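Local coordinates for protein fumarate lyase (Mesorhizobium sp., PDB 3C8T) that belongs to the fumarate lyase superfamily of largely helical enzymes and assembles as a tetramer of long helical subunits, at residues A121-R126 and A176-I181; E367-A372 and K412-E417. One frame throughout, in Å; residues are numbered along the deposited sequence. Where two conformers were deposited one is given.

Contact 1: A121-R126 and A176-I181; sequences ALISRR and ARLEEI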
loop_
_atom_site.group_PDB
_atom_site.type_symbol
_atom_site.label_atom_id
_atom_site.label_comp_id
_atom_site.label_asym_id
_atom_site.label_seq_id
_atom_site.Cartn_x
_atom_site.Cartn_y
_atom_site.Cartn_z
ATOM N N ALA A 121 -8.917 -19.830 -15.897
ATOM C CA ALA A 121 -9.099 -21.298 -15.935
ATOM C C ALA A 121 -7.964 -21.995 -15.207
ATOM O O ALA A 121 -8.187 -23.001 -14.511
ATOM C CB ALA A 121 -9.257 -21.849 -17.396
ATOM N N LEU A 122 -6.762 -21.444 -15.334
ATOM C CA LEU A 122 -5.612 -21.980 -14.626
ATOM C C LEU A 122 -5.699 -21.696 -13.111
ATOM O O LEU A 122 -5.406 -22.572 -12.289
ATOM C CB LEU A 122 -4.309 -21.439 -15.244
ATOM C CG LEU A 122 -3.009 -21.804 -14.530
ATOM C CD1 LEU A 122 -2.892 -23.366 -14.312
ATOM C CD2 LEU A 122 -1.816 -21.256 -15.355
ATOM N N ILE A 123 -6.094 -20.482 -12.736
ATOM C CA ILE A 123 -6.371 -20.181 -11.326
ATOM C C ILE A 123 -7.438 -21.126 -10.733
ATOM O O ILE A 123 -7.260 -21.672 -9.653
ATOM C CB ILE A 123 -6.819 -18.698 -11.132
ATOM C CG1 ILE A 123 -5.668 -17.734 -11.465
ATOM C CG2 ILE A 123 -7.374 -18.480 -9.729
ATOM C CD1 ILE A 123 -4.399 -17.881 -10.603
ATOM N N SER A 124 -8.540 -21.322 -11.450
ATOM C CA SER A 124 -9.600 -22.191 -10.972
ATOM C C SER A 124 -9.104 -23.627 -10.721
ATOM O O SER A 124 -9.425 -24.245 -9.698
ATOM C CB SER A 124 -10.761 -22.161 -11.972
ATOM O OG SER A 124 -11.740 -23.114 -11.619
ATOM N N ARG A 125 -8.318 -24.143 -11.670
ATOM C CA ARG A 125 -7.688 -25.453 -11.613
ATOM C C ARG A 125 -6.789 -25.576 -10.350
ATOM O O ARG A 125 -6.797 -26.584 -9.656
ATOM C CB ARG A 125 -6.826 -25.549 -12.879
ATOM C CG ARG A 125 -6.707 -26.840 -13.517
ATOM C CD ARG A 125 -5.262 -27.308 -13.414
ATOM N NE ARG A 125 -4.295 -26.790 -14.390
ATOM C CZ ARG A 125 -2.985 -26.817 -14.131
ATOM N NH1 ARG A 125 -2.575 -27.322 -12.976
ATOM N NH2 ARG A 125 -2.083 -26.392 -15.001
ATOM N N ARG A 126 -6.013 -24.543 -10.048
ATOM C CA ARG A 126 -5.136 -24.590 -8.876
ATOM C C ARG A 126 -5.937 -24.483 -7.556
ATOM O O ARG A 126 -5.622 -25.152 -6.557
ATOM C CB ARG A 126 -4.040 -23.528 -8.957
ATOM C CG ARG A 126 -3.264 -23.509 -10.263
ATOM C CD ARG A 126 -1.843 -23.165 -9.933
ATOM N NE ARG A 126 -0.954 -23.122 -11.080
ATOM C CZ ARG A 126 -0.284 -24.168 -11.564
ATOM N NH1 ARG A 126 -0.425 -25.369 -11.036
ATOM N NH2 ARG A 126 0.494 -24.003 -12.617
ATOM N N ALA A 176 -16.351 -19.953 -5.237
ATOM C CA ALA A 176 -17.609 -19.269 -5.516
ATOM C C ALA A 176 -17.373 -17.857 -6.094
ATOM O O ALA A 176 -18.020 -17.475 -7.075
ATOM C CB ALA A 176 -18.519 -19.223 -4.281
ATOM N N ARG A 177 -16.456 -17.098 -5.486
ATOM C CA ARG A 177 -16.116 -15.724 -5.958
ATOM C C ARG A 177 -15.651 -15.723 -7.432
ATOM O O ARG A 177 -16.083 -14.887 -8.232
ATOM C CB ARG A 177 -15.036 -15.082 -5.059
ATOM C CG ARG A 177 -15.472 -14.818 -3.614
ATOM C CD ARG A 177 -14.335 -14.300 -2.739
ATOM N NE ARG A 177 -14.861 -14.069 -1.394
ATOM C CZ ARG A 177 -14.553 -14.791 -0.320
ATOM N NH1 ARG A 177 -13.644 -15.755 -0.387
ATOM N NH2 ARG A 177 -15.150 -14.523 0.830
ATOM N N LEU A 178 -14.773 -16.679 -7.783
ATOM C CA LEU A 178 -14.243 -16.801 -9.149
ATOM C C LEU A 178 -15.362 -16.855 -10.211
ATOM O O LEU A 178 -15.305 -16.163 -11.248
ATOM C CB LEU A 178 -13.304 -18.023 -9.250
ATOM C CG LEU A 178 -12.494 -18.178 -10.569
ATOM C CD1 LEU A 178 -11.154 -18.909 -10.367
ATOM C CD2 LEU A 178 -13.287 -18.857 -11.674
ATOM N N GLU A 179 -16.369 -17.687 -9.945
ATOM C CA GLU A 179 -17.524 -17.857 -10.816
ATOM C C GLU A 179 -18.373 -16.571 -10.949
ATOM O O GLU A 179 -18.886 -16.272 -12.029
ATOM C CB GLU A 179 -18.375 -19.097 -10.379
ATOM C CG GLU A 179 -17.592 -20.444 -10.358
ATOM C CD GLU A 179 -16.753 -20.741 -11.645
ATOM O OE1 GLU A 179 -17.251 -20.498 -12.771
ATOM O OE2 GLU A 179 -15.579 -21.218 -11.545
ATOM N N GLU A 180 -18.496 -15.797 -9.875
ATOM C CA GLU A 180 -19.210 -14.506 -9.909
ATOM C C GLU A 180 -18.483 -13.411 -10.724
ATOM O O GLU A 180 -19.118 -12.616 -11.463
ATOM C CB GLU A 180 -19.508 -14.031 -8.462
ATOM C CG GLU A 180 -20.598 -14.893 -7.775
ATOM C CD GLU A 180 -20.839 -14.605 -6.273
ATOM O OE1 GLU A 180 -19.960 -14.037 -5.584
ATOM O OE2 GLU A 180 -21.949 -14.955 -5.784
ATOM N N ILE A 181 -17.156 -13.358 -10.581
ATOM C CA ILE A 181 -16.347 -12.319 -11.243
ATOM C C ILE A 181 -16.246 -12.539 -12.770
ATOM O O ILE A 181 -16.243 -11.571 -13.511
ATOM C CB ILE A 181 -14.925 -12.259 -10.637
ATOM C CG1 ILE A 181 -14.964 -11.590 -9.259
ATOM C CG2 ILE A 181 -14.033 -11.445 -11.468
ATOM C CD1 ILE A 181 -14.001 -12.181 -8.275
#

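Contact 2: E367-A372 and K412-E417; sequences EAVMMA and KPLGEE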
loop_
_atom_site.group_PDB
_atom_site.type_symbol
_atom_site.label_atom_id
_atom_site.label_comp_id
_atom_site.label_asym_id
_atom_site.label_seq_id
_atom_site.Cartn_x
_atom_site.Cartn_y
_atom_site.Cartn_z
ATOM N N GLU A 367 -10.886 -25.566 31.748
ATOM C CA GLU A 367 -12.296 -25.285 31.402
ATOM C C GLU A 367 -13.239 -26.500 31.563
ATOM O O GLU A 367 -14.371 -26.345 32.030
ATOM C CB GLU A 367 -12.421 -24.759 29.960
ATOM C CG GLU A 367 -13.787 -24.084 29.707
ATOM C CD GLU A 367 -14.105 -23.855 28.212
ATOM O OE1 GLU A 367 -14.116 -22.663 27.777
ATOM O OE2 GLU A 367 -14.361 -24.861 27.483
ATOM N N ALA A 368 -12.780 -27.690 31.156
ATOM C CA ALA A 368 -13.548 -28.933 31.321
ATOM C C ALA A 368 -13.836 -29.287 32.802
ATOM O O ALA A 368 -14.887 -29.855 33.115
ATOM C CB ALA A 368 -12.823 -30.102 30.641
ATOM N N VAL A 369 -12.885 -29.019 33.705
ATOM C CA VAL A 369 -13.158 -29.201 35.135
ATOM C C VAL A 369 -14.192 -28.163 35.625
ATOM O O VAL A 369 -15.155 -28.540 36.294
ATOM C CB VAL A 369 -11.876 -29.186 35.990
ATOM C CG1 VAL A 369 -12.194 -29.479 37.477
ATOM C CG2 VAL A 369 -10.810 -30.177 35.424
ATOM N N MET A 370 -14.005 -26.884 35.276
ATOM C CA MET A 370 -15.005 -25.821 35.545
ATOM C C MET A 370 -16.426 -26.226 35.108
ATOM O O MET A 370 -17.356 -26.206 35.914
ATOM C CB MET A 370 -14.635 -24.507 34.845
ATOM C CG MET A 370 -13.410 -23.772 35.391
ATOM S SD MET A 370 -12.846 -22.370 34.362
ATOM C CE MET A 370 -11.196 -22.134 35.017
ATOM N N MET A 371 -16.586 -26.591 33.836
ATOM C CA MET A 371 -17.867 -27.074 33.279
ATOM C C MET A 371 -18.454 -28.173 34.175
ATOM O O MET A 371 -19.628 -28.169 34.521
ATOM C CB MET A 371 -17.659 -27.593 31.834
ATOM C CG MET A 371 -18.916 -28.129 31.077
ATOM S SD MET A 371 -18.535 -29.235 29.670
ATOM C CE MET A 371 -17.442 -30.422 30.493
ATOM N N ALA A 372 -17.619 -29.136 34.546
ATOM C CA ALA A 372 -18.098 -30.251 35.363
ATOM C C ALA A 372 -18.413 -29.874 36.815
ATOM O O ALA A 372 -19.262 -30.495 37.454
ATOM C CB ALA A 372 -17.102 -31.399 35.336
ATOM N N LYS A 412 -14.050 -34.292 46.080
ATOM C CA LYS A 412 -15.226 -34.977 46.660
ATOM C C LYS A 412 -16.477 -34.874 45.765
ATOM O O LYS A 412 -17.092 -35.905 45.458
ATOM C CB LYS A 412 -15.500 -34.535 48.124
ATOM N N PRO A 413 -16.868 -33.649 45.329
ATOM C CA PRO A 413 -18.024 -33.668 44.417
ATOM C C PRO A 413 -17.798 -34.440 43.084
ATOM O O PRO A 413 -18.707 -35.108 42.620
ATOM C CB PRO A 413 -18.317 -32.177 44.158
ATOM C CG PRO A 413 -17.073 -31.459 44.575
ATOM C CD PRO A 413 -16.405 -32.280 45.614
ATOM N N LEU A 414 -16.610 -34.347 42.496
ATOM C CA LEU A 414 -16.346 -34.965 41.187
ATOM C C LEU A 414 -15.857 -36.437 41.246
ATOM O O LEU A 414 -16.283 -37.277 40.430
ATOM C CB LEU A 414 -15.368 -34.092 40.386
ATOM C CG LEU A 414 -15.914 -32.714 39.994
ATOM C CD1 LEU A 414 -14.928 -31.969 39.078
ATOM C CD2 LEU A 414 -17.325 -32.836 39.341
ATOM N N GLY A 415 -14.991 -36.745 42.219
ATOM C CA GLY A 415 -14.394 -38.067 42.298
ATOM C C GLY A 415 -13.108 -38.002 41.494
ATOM O O GLY A 415 -13.035 -37.289 40.492
ATOM N N GLU A 416 -12.103 -38.743 41.940
ATOM C CA GLU A 416 -10.792 -38.796 41.315
ATOM C C GLU A 416 -10.783 -39.374 39.903
ATOM O O GLU A 416 -9.994 -38.928 39.062
ATOM C CB GLU A 416 -9.829 -39.606 42.169
ATOM C CG GLU A 416 -8.892 -38.751 42.986
ATOM C CD GLU A 416 -7.662 -39.523 43.459
ATOM O OE1 GLU A 416 -7.366 -40.603 42.914
ATOM O OE2 GLU A 416 -6.974 -39.035 44.384
ATOM N N GLU A 417 -11.630 -40.374 39.652
ATOM C CA GLU A 417 -11.700 -40.981 38.323
ATOM C C GLU A 417 -12.171 -39.893 37.328
ATOM O O GLU A 417 -11.508 -39.626 36.336
ATOM C CB GLU A 417 -12.648 -42.185 38.333
ATOM C CG GLU A 417 -12.479 -43.120 37.101
ATOM C CD GLU A 417 -11.127 -43.894 37.097
ATOM O OE1 GLU A 417 -10.733 -44.411 36.021
ATOM O OE2 GLU A 417 -10.461 -43.986 38.164
#

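Contact 1: A121-R126 and A176-I181
Leu-178 reaches from helix 160-185 to the flank of helix 104-140 and ends one of its methyls on Ser-124. The methyl CD1 of Leu-178 lies 3.6 Å from CB of Ser-124 and 3.7 Å from CA of the same residue, so it rests on the base of the serine and not on its hydroxyl. The same methyl meets Ile-123, with CG2 of Ile-123 standing 3.9 Å from CD1 of Leu-178. The second branch is more distant, CD2 of Leu-178 coming to 4.2 Å from CB of Ser-124. CG of Leu-178 is anti to the backbone N (chi1 -171°), which extends the fork across the gap. Ile-123 contributes just its short branch; its longer arm leads off into the bundle, where the side chain packs on Phe-329 and Met-17. Glu-179 sets off to one side and its carboxylate comes nearer at the outer margin, yet OE2 of Glu-179 stays 4.3 Å from OG of Ser-124, beyond hydrogen-bonding distance.

The segments 121-126 and 176-181 run nearly antiparallel, at 164°, with their axes 10.9 Å apart at closest approach. Across that separation Leu-178 is the main side chain to reach the other segment, and it lands on the small Ser-124. Arg-177, one position before the leucine, faces elsewhere and forms salt bridges with Glu-233 and Asp-229 of the second subunit, while Arg-126 is paired with Asp-14 and Glu-340 of its own chain. The long antiparallel helices belong to the central helical bundle characteristic of this superfamily. Here two of its helices meet through a modest apolar touch: no hydrogen bond crosses, and shape and van der Waals contact alone link the two segments, while Arg-177 and Arg-126 carry their charges to partners elsewhere.

Contact 2: E367-A372 and K412-E417
The fork of Leu-414 is presented to helix 366-377 with one prong for each of two residues on successive turns. Methyl CD1 meets Val-369, whose CG1 lies 4.0 Å from CD1 of Leu-414, the two side chains meeting at a slant. Methyl CD2 goes to Ala-372, touching its backbone more closely than its side chain: O of Ala-372 is 3.6 Å from CD2 of Leu-414, and CB of Ala-372 is 4.3 Å from that methyl. On the valine, CG1 is turned to lie opposite the backbone N (chi1 -176°) and is the branch that meets the leucine.

Leu-414 ends helix 408-414. Gly-415, with a positive phi of 91°, turns the chain out of that helix and serves as N-cap position of helix 416-422. Leu-419 of this next helix touches both Val-369 and Leu-414, and Val-386 of helix 379-395 also packs on the valine. The contact thus joins helix 366-377 to the junction at Gly-415, both within the C-terminal helical region. With no hydrogen bond between the segments, the union rests on dispersion between methyl groups, and between CD2 of Leu-414 and the backbone carbonyl of Ala-372.

Contact 1 lies near the middle of the elongated chain, about 8 Å from its centre, whereas contact 2 belongs to one far end, about 46 Å from that centre. Their own centres are 50 Å apart and their nearest atoms about 28 Å, so neither touches the other. They follow in series along the sequence, contact 1 in the lyase region and contact 2 in the region related to the adenylosuccinate lyase C-terminus. The second subunit is met by neighbours of the touching residues: Arg-177 and Glu-180 form salt bridges with it, and Glu-367 and Met-371 pack on its Ser-199. With residues 267-281 absent from the model, no distance from either contact to that loop can be given.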